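Local atomic coordinates of glutathione synthetase-like effector 30 (Gpa-GSS30-apo) (Globodera pallida, PDB entry 5OET), a protein that is a glutathione synthetase-like effector of a plant-parasitic nematode, related to the ATP-dependent ligase that joins gamma-glutamylcysteine to glycine. Residues Pro159-Met170 with Glu474-Met485; Lys379-Ile387 with Arg440-Leu449. All blocks are in the same frame, centred on the assembly; numbering follows the deposited sequence.

Contact 1: Pro159-Met170 with Glu474-Met485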
loop_
_atom_site.group_PDB
_atom_site.type_symbol
_atom_site.label_atom_id
_atom_site.label_comp_id
_atom_site.label_asym_id
_atom_site.label_seq_id
_atom_site.Cartn_x
_atom_site.Cartn_y
_atom_site.Cartn_z
ATOM N N PRO A 159 15.112 19.188 28.488
ATOM C CA PRO A 159 15.087 20.471 27.744
ATOM C C PRO A 159 14.820 20.356 26.249
ATOM O O PRO A 159 14.272 21.279 25.660
ATOM C CB PRO A 159 16.508 21.028 27.946
ATOM C CG PRO A 159 16.993 20.378 29.180
ATOM C CD PRO A 159 16.407 18.999 29.164
ATOM N N VAL A 160 15.238 19.246 25.645
ATOM C CA VAL A 160 15.111 19.038 24.200
ATOM C C VAL A 160 13.701 18.571 23.857
ATOM O O VAL A 160 13.249 17.523 24.317
ATOM C CB VAL A 160 16.163 18.042 23.652
ATOM C CG1 VAL A 160 15.908 17.727 22.182
ATOM C CG2 VAL A 160 17.562 18.608 23.837
ATOM N N ALA A 161 13.039 19.375 23.035
ATOM C CA ALA A 161 11.715 19.090 22.506
ATOM C C ALA A 161 11.843 18.866 21.022
ATOM O O ALA A 161 12.691 19.456 20.372
ATOM C CB ALA A 161 10.767 20.258 22.782
ATOM N N MET A 162 10.993 17.989 20.516
ATOM C CA MET A 162 10.785 17.776 19.088
ATOM C C MET A 162 9.457 18.418 18.775
ATOM O O MET A 162 8.481 18.163 19.457
ATOM C CB MET A 162 10.713 16.295 18.785
ATOM C CG MET A 162 10.279 15.966 17.378
ATOM S SD MET A 162 10.559 14.221 17.098
ATOM C CE MET A 162 9.467 13.980 15.701
ATOM N N PHE A 163 9.414 19.250 17.745
ATOM C CA PHE A 163 8.261 20.105 17.520
ATOM C C PHE A 163 7.908 20.088 16.044
ATOM O O PHE A 163 8.650 20.629 15.231
ATOM C CB PHE A 163 8.595 21.499 18.042
ATOM C CG PHE A 163 7.620 22.554 17.644
ATOM C CD1 PHE A 163 6.247 22.321 17.687
ATOM C CD2 PHE A 163 8.079 23.806 17.238
ATOM C CE1 PHE A 163 5.351 23.311 17.311
ATOM C CE2 PHE A 163 7.198 24.803 16.864
ATOM C CZ PHE A 163 5.834 24.561 16.898
ATOM N N CYS A 164 6.807 19.414 15.716
ATOM C CA CYS A 164 6.321 19.276 14.345
ATOM C C CYS A 164 4.987 20.023 14.256
ATOM O O CYS A 164 4.140 19.913 15.145
ATOM C CB CYS A 164 6.140 17.794 13.944
ATOM S SG CYS A 164 7.652 16.812 13.584
ATOM N N GLN A 165 4.817 20.780 13.169
ATOM C CA GLN A 165 3.662 21.648 12.978
ATOM C C GLN A 165 3.087 21.436 11.600
ATOM O O GLN A 165 3.819 21.122 10.676
ATOM C CB GLN A 165 4.088 23.098 13.142
ATOM C CG GLN A 165 3.012 24.089 13.566
ATOM C CD GLN A 165 3.548 25.512 13.608
ATOM O OE1 GLN A 165 3.989 26.037 12.595
ATOM N NE2 GLN A 165 3.528 26.136 14.784
ATOM N N ARG A 166 1.763 21.564 11.495
ATOM C CA ARG A 166 1.074 21.712 10.215
ATOM C C ARG A 166 0.301 23.019 10.271
ATOM O O ARG A 166 -0.597 23.156 11.082
ATOM C CB ARG A 166 0.138 20.526 9.928
ATOM C CG ARG A 166 -0.106 20.306 8.421
ATOM C CD ARG A 166 -1.155 19.240 8.122
ATOM N NE ARG A 166 -2.482 19.645 8.604
ATOM C CZ ARG A 166 -3.344 18.903 9.311
ATOM N NH1 ARG A 166 -3.082 17.631 9.653
ATOM N NH2 ARG A 166 -4.493 19.451 9.688
ATOM N N ALA A 167 0.685 23.979 9.438
ATOM C CA ALA A 167 -0.052 25.244 9.256
ATOM C C ALA A 167 -0.983 25.074 8.071
ATOM O O ALA A 167 -0.529 24.637 7.015
ATOM C CB ALA A 167 0.915 26.381 8.975
ATOM N N ASP A 168 -2.262 25.409 8.233
ATOM C CA ASP A 168 -3.239 25.330 7.153
ATOM C C ASP A 168 -3.569 26.713 6.535
ATOM O O ASP A 168 -3.665 27.713 7.227
ATOM C CB ASP A 168 -4.499 24.621 7.648
ATOM C CG ASP A 168 -4.241 23.146 8.014
ATOM O OD1 ASP A 168 -3.196 22.582 7.621
ATOM O OD2 ASP A 168 -5.075 22.536 8.711
ATOM N N TYR A 169 -3.730 26.745 5.214
ATOM C CA TYR A 169 -3.989 27.963 4.467
ATOM C C TYR A 169 -5.146 27.822 3.473
ATOM O O TYR A 169 -5.442 26.732 2.996
ATOM C CB TYR A 169 -2.725 28.372 3.727
ATOM C CG TYR A 169 -1.539 28.647 4.645
ATOM C CD1 TYR A 169 -0.693 27.629 5.020
ATOM C CD2 TYR A 169 -1.256 29.950 5.113
ATOM C CE1 TYR A 169 0.397 27.876 5.834
ATOM C CE2 TYR A 169 -0.167 30.209 5.931
ATOM C CZ TYR A 169 0.661 29.167 6.292
ATOM O OH TYR A 169 1.756 29.357 7.112
ATOM N N MET A 170 -5.796 28.950 3.205
ATOM C CA MET A 170 -6.829 29.100 2.185
ATOM C C MET A 170 -6.317 30.191 1.252
ATOM O O MET A 170 -5.807 31.202 1.727
ATOM C CB MET A 170 -8.152 29.563 2.825
ATOM C CG MET A 170 -9.398 28.784 2.420
ATOM S SD MET A 170 -10.000 27.565 3.639
ATOM C CE MET A 170 -10.895 26.424 2.579
ATOM N N GLU A 474 -7.622 23.412 0.666
ATOM C CA GLU A 474 -7.008 23.908 1.886
ATOM C C GLU A 474 -5.602 23.324 1.904
ATOM O O GLU A 474 -5.437 22.121 1.914
ATOM C CB GLU A 474 -7.800 23.452 3.113
ATOM C CG GLU A 474 -7.388 24.094 4.438
ATOM C CD GLU A 474 -7.743 23.249 5.678
ATOM O OE1 GLU A 474 -7.156 22.140 5.872
ATOM O OE2 GLU A 474 -8.589 23.704 6.484
ATOM N N LEU A 475 -4.601 24.199 1.903
ATOM C CA LEU A 475 -3.180 23.829 1.838
ATOM C C LEU A 475 -2.578 23.686 3.225
ATOM O O LEU A 475 -2.622 24.616 3.996
ATOM C CB LEU A 475 -2.427 24.932 1.105
ATOM C CG LEU A 475 -0.928 24.811 0.889
ATOM C CD1 LEU A 475 -0.599 23.690 -0.090
ATOM C CD2 LEU A 475 -0.412 26.153 0.392
ATOM N N GLY A 476 -2.002 22.530 3.530
ATOM C CA GLY A 476 -1.308 22.302 4.805
ATOM C C GLY A 476 0.188 22.208 4.582
ATOM O O GLY A 476 0.637 21.380 3.796
ATOM N N ILE A 477 0.963 23.051 5.249
ATOM C CA ILE A 477 2.408 22.972 5.154
ATOM C C ILE A 477 2.986 22.336 6.417
ATOM O O ILE A 477 2.798 22.868 7.513
ATOM C CB ILE A 477 3.026 24.364 4.982
ATOM C CG1 ILE A 477 2.481 25.057 3.730
ATOM C CG2 ILE A 477 4.544 24.265 4.934
ATOM C CD1 ILE A 477 2.755 24.339 2.424
ATOM N N PHE A 478 3.713 21.235 6.247
ATOM C CA PHE A 478 4.444 20.581 7.333
ATOM C C PHE A 478 5.849 21.126 7.553
ATOM O O PHE A 478 6.560 21.388 6.603
ATOM C CB PHE A 478 4.606 19.091 7.035
ATOM C CG PHE A 478 3.325 18.333 7.030
ATOM C CD1 PHE A 478 2.819 17.799 8.203
ATOM C CD2 PHE A 478 2.633 18.133 5.846
ATOM C CE1 PHE A 478 1.643 17.076 8.208
ATOM C CE2 PHE A 478 1.440 17.421 5.843
ATOM C CZ PHE A 478 0.943 16.884 7.025
ATOM N N GLY A 479 6.253 21.237 8.814
ATOM C CA GLY A 479 7.660 21.452 9.182
ATOM C C GLY A 479 7.962 21.022 10.614
ATOM O O GLY A 479 7.100 21.123 11.489
ATOM N N CYS A 480 9.180 20.543 10.853
ATOM C CA CYS A 480 9.593 20.148 12.203
ATOM C C CYS A 480 10.854 20.836 12.667
ATOM O O CYS A 480 11.724 21.156 11.883
ATOM C CB CYS A 480 9.824 18.640 12.333
ATOM S SG CYS A 480 8.457 17.601 11.837
ATOM N N LEU A 481 10.932 20.966 13.982
ATOM C CA LEU A 481 12.073 21.490 14.721
ATOM C C LEU A 481 12.619 20.423 15.656
ATOM O O LEU A 481 11.896 19.516 16.088
ATOM C CB LEU A 481 11.610 22.610 15.651
ATOM C CG LEU A 481 11.622 24.038 15.224
ATOM C CD1 LEU A 481 11.395 24.942 16.431
ATOM C CD2 LEU A 481 12.953 24.293 14.578
ATOM N N LEU A 482 13.891 20.567 15.993
ATOM C CA LEU A 482 14.434 20.000 17.215
ATOM C C LEU A 482 15.128 21.134 17.979
ATOM O O LEU A 482 16.083 21.757 17.470
ATOM C CB LEU A 482 15.404 18.891 16.881
ATOM C CG LEU A 482 15.490 17.806 17.913
ATOM C CD1 LEU A 482 14.139 17.141 18.126
ATOM C CD2 LEU A 482 16.560 16.833 17.443
ATOM N N GLY A 483 14.645 21.412 19.181
ATOM C CA GLY A 483 15.086 22.598 19.899
ATOM C C GLY A 483 15.155 22.385 21.384
ATOM O O GLY A 483 14.517 21.470 21.909
ATOM N N ASN A 484 15.937 23.242 22.047
ATOM C CA ASN A 484 16.154 23.178 23.485
ATOM C C ASN A 484 15.351 24.292 24.115
ATOM O O ASN A 484 15.597 25.447 23.836
ATOM C CB ASN A 484 17.639 23.347 23.800
ATOM C CG ASN A 484 17.927 23.342 25.288
ATOM O OD1 ASN A 484 17.354 24.119 26.057
ATOM N ND2 ASN A 484 18.834 22.482 25.695
ATOM N N MET A 485 14.437 23.956 25.007
ATOM C CA MET A 485 13.513 24.939 25.553
ATOM C C MET A 485 14.023 25.766 26.715
ATOM O O MET A 485 13.322 26.676 27.160
ATOM C CB MET A 485 12.246 24.241 25.984
ATOM C CG MET A 485 11.604 23.503 24.844
ATOM S SD MET A 485 9.950 23.103 25.348
ATOM C CE MET A 485 10.286 21.789 26.525
#
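Cys164 and Cys480 face each other across two neighbouring antiparallel strands and are joined by a disulfide, a cross-strand bridge in the middle of a long beta ladder in the large mixed sheet of this glutathione synthetase-like fold. The ladder itself is regular. Five hydrogen-bonded pairs, from Ala161 with Gly483 to Tyr169 with Leu475, give ten backbone bonds, and Met485 N to Pro159 O (2.8 Å) extends the series beyond the Ala161-Gly483 pair. The cysteines occupy a non-hydrogen-bonded position, where Cys164 CA and Cys480 CA lie 4.0 Å apart and both CB atoms point to the same face. With each sulfur beside its own backbone N, Cys164 SG and Cys480 SG meet at 2.1 Å with a chi3 of 102°.

Apolar side chains meet on both faces of the sheet. Beside the bridge, Met162 CB meets Leu482 CD1 at 3.6 Å, and helix 225-240 covers this region. On the opposite face Leu481 CD1 lies in the plane of the Phe163 ring, at its edge, 3.6 Å from Phe163 CD2, while the side chains of Tyr169 and Ile477 cross at about a right angle, CE1 of the tyrosine nearest CG1 of the isoleucine.

Arg166 and Asp168 share the cysteine face. The alkyl part of Arg166 runs alongside Phe478, its CG over one face of the ring in a CH-pi contact, 3.8 Å from the centroid. Beyond it the guanidinium grips Asp168 side-on, NE to OD1 and NH2 to OD2, both on syn lone pairs, and Arg166 NH1 reaches Gly192 O. The carboxylates of Asp168 and Glu474, like charges, are stacked with their planes 25° apart, Asp168 OD2 lying 3.5 Å from Glu474 OE1.

Contact 2: Lys379-Ile387 with Arg440-Leu449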
loop_
_atom_site.group_PDB
_atom_site.type_symbol
_atom_site.label_atom_id
_atom_site.label_comp_id
_atom_site.label_asym_id
_atom_site.label_seq_id
_atom_site.Cartn_x
_atom_site.Cartn_y
_atom_site.Cartn_z
ATOM N N LYS A 379 1.656 39.070 6.873
ATOM C CA LYS A 379 0.960 38.948 5.558
ATOM C C LYS A 379 -0.154 37.880 5.513
ATOM O O LYS A 379 -1.188 38.095 4.879
ATOM C CB LYS A 379 1.956 38.658 4.428
ATOM C CG LYS A 379 2.360 39.832 3.559
ATOM C CD LYS A 379 3.674 39.528 2.815
ATOM C CE LYS A 379 3.817 40.225 1.453
ATOM N NZ LYS A 379 3.946 41.718 1.537
ATOM N N VAL A 380 0.063 36.742 6.182
ATOM C CA VAL A 380 -0.904 35.612 6.171
ATOM C C VAL A 380 -1.926 35.597 7.323
ATOM O O VAL A 380 -2.833 34.765 7.313
ATOM C CB VAL A 380 -0.185 34.228 6.123
ATOM C CG1 VAL A 380 0.895 34.213 5.045
ATOM C CG2 VAL A 380 0.426 33.863 7.471
ATOM N N GLN A 381 -1.783 36.489 8.304
ATOM C CA GLN A 381 -2.703 36.555 9.455
ATOM C C GLN A 381 -4.054 37.121 9.060
ATOM O O GLN A 381 -4.163 37.796 8.048
ATOM C CB GLN A 381 -2.122 37.411 10.584
ATOM C CG GLN A 381 -1.102 36.697 11.457
ATOM C CD GLN A 381 -0.642 37.544 12.631
ATOM O OE1 GLN A 381 -0.591 38.761 12.538
ATOM N NE2 GLN A 381 -0.322 36.899 13.748
ATOM N N THR A 382 -5.079 36.841 9.861
ATOM C CA THR A 382 -6.399 37.440 9.680
ATOM C C THR A 382 -6.769 38.111 10.978
ATOM O O THR A 382 -6.971 37.429 11.980
ATOM C CB THR A 382 -7.478 36.392 9.328
ATOM O OG1 THR A 382 -6.985 35.504 8.320
ATOM C CG2 THR A 382 -8.752 37.074 8.828
ATOM N N LYS A 383 -6.866 39.438 10.969
ATOM C CA LYS A 383 -7.128 40.189 12.200
ATOM C C LYS A 383 -8.328 39.551 12.898
ATOM O O LYS A 383 -9.363 39.340 12.268
ATOM C CB LYS A 383 -7.400 41.690 11.945
ATOM C CG LYS A 383 -6.325 42.497 11.198
ATOM C CD LYS A 383 -4.967 42.521 11.905
ATOM C CE LYS A 383 -3.784 42.335 10.948
ATOM N NZ LYS A 383 -2.541 41.972 11.696
ATOM N N GLY A 384 -8.156 39.208 14.175
ATOM C CA GLY A 384 -9.209 38.649 15.017
ATOM C C GLY A 384 -9.323 39.409 16.335
ATOM O O GLY A 384 -8.358 39.472 17.081
ATOM N N TRP A 385 -10.498 39.974 16.620
ATOM C CA TRP A 385 -10.710 40.868 17.775
ATOM C C TRP A 385 -11.454 40.182 18.906
ATOM O O TRP A 385 -12.482 39.546 18.684
ATOM C CB TRP A 385 -11.499 42.110 17.372
ATOM C CG TRP A 385 -10.880 42.865 16.260
ATOM C CD1 TRP A 385 -9.941 43.841 16.354
ATOM C CD2 TRP A 385 -11.156 42.700 14.875
ATOM N NE1 TRP A 385 -9.616 44.305 15.106
ATOM C CE2 TRP A 385 -10.348 43.620 14.178
ATOM C CE3 TRP A 385 -12.006 41.860 14.153
ATOM C CZ2 TRP A 385 -10.363 43.727 12.791
ATOM C CZ3 TRP A 385 -12.027 41.964 12.773
ATOM C CH2 TRP A 385 -11.209 42.894 12.103
ATOM N N ALA A 386 -10.940 40.343 20.122
ATOM C CA ALA A 386 -11.507 39.693 21.292
ATOM C C ALA A 386 -12.789 40.354 21.747
ATOM O O ALA A 386 -13.142 41.443 21.295
ATOM C CB ALA A 386 -10.496 39.713 22.426
ATOM N N ILE A 387 -13.484 39.662 22.637
ATOM C CA ILE A 387 -14.509 40.266 23.486
ATOM C C ILE A 387 -14.164 39.944 24.941
ATOM O O ILE A 387 -14.720 40.527 25.875
ATOM C CB ILE A 387 -15.924 39.733 23.183
ATOM C CG1 ILE A 387 -16.144 39.457 21.682
ATOM C CG2 ILE A 387 -16.965 40.702 23.739
ATOM C CD1 ILE A 387 -17.271 38.468 21.450
ATOM N N ARG A 440 -18.173 35.631 26.911
ATOM C CA ARG A 440 -17.373 36.579 26.124
ATOM C C ARG A 440 -15.887 36.232 26.025
ATOM O O ARG A 440 -15.277 36.429 24.972
ATOM C CB ARG A 440 -17.520 38.018 26.648
ATOM C CG ARG A 440 -18.731 38.726 26.075
ATOM C CD ARG A 440 -19.031 40.073 26.725
ATOM N NE ARG A 440 -19.459 41.128 25.796
ATOM C CZ ARG A 440 -20.556 41.119 25.028
ATOM N NH1 ARG A 440 -21.406 40.096 25.008
ATOM N NH2 ARG A 440 -20.808 42.159 24.247
ATOM N N ASP A 441 -15.310 35.685 27.096
ATOM C CA ASP A 441 -13.886 35.336 27.093
ATOM C C ASP A 441 -13.536 34.070 26.285
ATOM O O ASP A 441 -12.355 33.738 26.182
ATOM C CB ASP A 441 -13.362 35.198 28.536
ATOM C CG ASP A 441 -13.581 36.469 29.377
ATOM O OD1 ASP A 441 -13.470 37.581 28.814
ATOM O OD2 ASP A 441 -13.867 36.354 30.592
ATOM N N PHE A 442 -14.537 33.380 25.717
ATOM C CA PHE A 442 -14.331 32.144 24.926
ATOM C C PHE A 442 -14.575 32.287 23.423
ATOM O O PHE A 442 -14.519 31.292 22.699
ATOM C CB PHE A 442 -15.221 31.006 25.489
ATOM C CG PHE A 442 -14.827 30.571 26.877
ATOM C CD1 PHE A 442 -15.245 31.313 27.990
ATOM C CD2 PHE A 442 -13.975 29.466 27.081
ATOM C CE1 PHE A 442 -14.843 30.957 29.275
ATOM C CE2 PHE A 442 -13.569 29.116 28.368
ATOM C CZ PHE A 442 -14.009 29.854 29.462
ATOM N N TYR A 443 -14.860 33.501 22.958
ATOM C CA TYR A 443 -15.146 33.752 21.543
ATOM C C TYR A 443 -14.379 34.962 21.049
ATOM O O TYR A 443 -13.993 35.816 21.831
ATOM C CB TYR A 443 -16.650 33.993 21.317
ATOM C CG TYR A 443 -17.543 32.794 21.571
ATOM C CD1 TYR A 443 -18.040 32.541 22.832
ATOM C CD2 TYR A 443 -17.902 31.928 20.546
ATOM C CE1 TYR A 443 -18.879 31.465 23.089
ATOM C CE2 TYR A 443 -18.737 30.832 20.780
ATOM C CZ TYR A 443 -19.217 30.599 22.062
ATOM O OH TYR A 443 -20.062 29.534 22.321
ATOM N N TYR A 444 -14.162 35.033 19.739
ATOM C CA TYR A 444 -13.624 36.237 19.093
ATOM C C TYR A 444 -14.274 36.516 17.733
ATOM O O TYR A 444 -14.950 35.666 17.162
ATOM C CB TYR A 444 -12.108 36.132 18.949
ATOM C CG TYR A 444 -11.646 35.054 18.007
ATOM C CD1 TYR A 444 -11.516 33.739 18.433
ATOM C CD2 TYR A 444 -11.323 35.347 16.686
ATOM C CE1 TYR A 444 -11.105 32.738 17.565
ATOM C CE2 TYR A 444 -10.904 34.349 15.810
ATOM C CZ TYR A 444 -10.790 33.052 16.258
ATOM O OH TYR A 444 -10.365 32.076 15.385
ATOM N N LEU A 445 -14.074 37.733 17.241
ATOM C CA LEU A 445 -14.575 38.176 15.941
ATOM C C LEU A 445 -13.452 38.096 14.907
ATOM O O LEU A 445 -12.385 38.622 15.158
ATOM C CB LEU A 445 -15.085 39.614 16.020
ATOM C CG LEU A 445 -16.579 39.880 16.040
ATOM C CD1 LEU A 445 -16.815 41.388 16.017
ATOM C CD2 LEU A 445 -17.311 39.262 14.861
ATOM N N THR A 446 -13.699 37.439 13.767
ATOM C CA THR A 446 -12.796 37.523 12.615
ATOM C C THR A 446 -13.497 37.781 11.276
ATOM O O THR A 446 -14.702 37.581 11.129
ATOM C CB THR A 446 -11.895 36.286 12.498
ATOM O OG1 THR A 446 -10.697 36.623 11.797
ATOM C CG2 THR A 446 -12.564 35.116 11.867
ATOM N N GLU A 447 -12.699 38.234 10.315
ATOM C CA GLU A 447 -13.148 38.464 8.958
ATOM C C GLU A 447 -13.360 37.094 8.350
ATOM O O GLU A 447 -12.490 36.242 8.436
ATOM C CB GLU A 447 -12.120 39.251 8.127
ATOM C CG GLU A 447 -11.992 40.738 8.468
ATOM C CD GLU A 447 -11.844 41.669 7.252
ATOM O OE1 GLU A 447 -12.254 41.298 6.114
ATOM O OE2 GLU A 447 -11.346 42.814 7.448
ATOM N N LYS A 448 -14.538 36.887 7.762
ATOM C CA LYS A 448 -14.836 35.687 7.000
ATOM C C LYS A 448 -14.070 35.767 5.696
ATOM O O LYS A 448 -14.055 36.807 5.051
ATOM C CB LYS A 448 -16.337 35.599 6.724
ATOM C CG LYS A 448 -16.792 34.303 6.069
ATOM C CD LYS A 448 -18.319 34.303 5.924
ATOM C CE LYS A 448 -18.835 32.948 5.448
ATOM N NZ LYS A 448 -20.321 32.914 5.388
ATOM N N LEU A 449 -13.411 34.691 5.309
ATOM C CA LEU A 449 -12.640 34.682 4.066
ATOM C C LEU A 449 -13.515 34.237 2.897
ATOM O O LEU A 449 -14.382 33.370 3.044
ATOM C CB LEU A 449 -11.416 33.778 4.217
ATOM C CG LEU A 449 -10.519 34.223 5.394
ATOM C CD1 LEU A 449 -9.412 33.218 5.636
ATOM C CD2 LEU A 449 -9.978 35.643 5.206
#
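Trp385 and Leu445 exchange a pair of backbone hydrogen bonds, Trp385 N to Leu445 O at 2.7 Å and Leu445 N to Trp385 O at 2.8 Å, the second nearly straight at 175°. This one antiparallel pair carries the register of two short strands. A side chain adds a third bond: Thr446 OG1, placed anti to its own backbone N (chi1 -155°), donates to Lys383 O at 3.1 Å, approaching from above the carbonyl plane. The side chain of Thr382 crosses that of Thr446 at about a right angle, with Thr382 CG2 against the hydroxyl and 4.1 Å from Leu449 CD2.

At the other end Ile387 crosses Arg440 at about a right angle. Ile387 CG2 lies along the arginine from CG to the start of the guanidinium, 3.5 Å from Arg440 CG and 3.3 Å from Arg440 NE, while Arg440 NH1 is engaged by Leu432 O. The indole of Trp385 has Lys383 CB over one face, and Glu447 CG reaches its edge near the ring plane, 4.3 Å from Trp385 CH2.

The next shell holds the two strands in place. Tyr444 and Thr446 are backbone-bonded to Lys411 and Val409 of strand 408-412, Glu447 forms a salt bridge with Arg407, and Gly384 O accepts from Gln353 NE2. The short, weakly bonded strand 384-386 is one of the two outermost strands, within this chain, of a four-stranded antiparallel sheet, a layer consistent with the ATP-grasp fold of eukaryotic glutathione synthetases.

In the fold
The two contacts illustrate how a long-range strand pairing can enclose a smaller one. Along the chain the order is 159-170, 379-387, 440-449 and 474-485, which nests contact 2 inside the loop closed by contact 1. Their centres are about 22 Å apart, and they belong to different sheets: contact 1 lies within the large mixed sheet near the middle of the chain, contact 2 at the edge of a four-stranded sheet, where the side chain of Leu445 is about 14 Å from a bound magnesium ion. They still touch, Tyr169 CE2 lying 4.0 Å from Val380 CG2. Strand 179-188 lies between them in the fold, pairing with strand 160-173 and bonding Val380 through the backbone of Gln183.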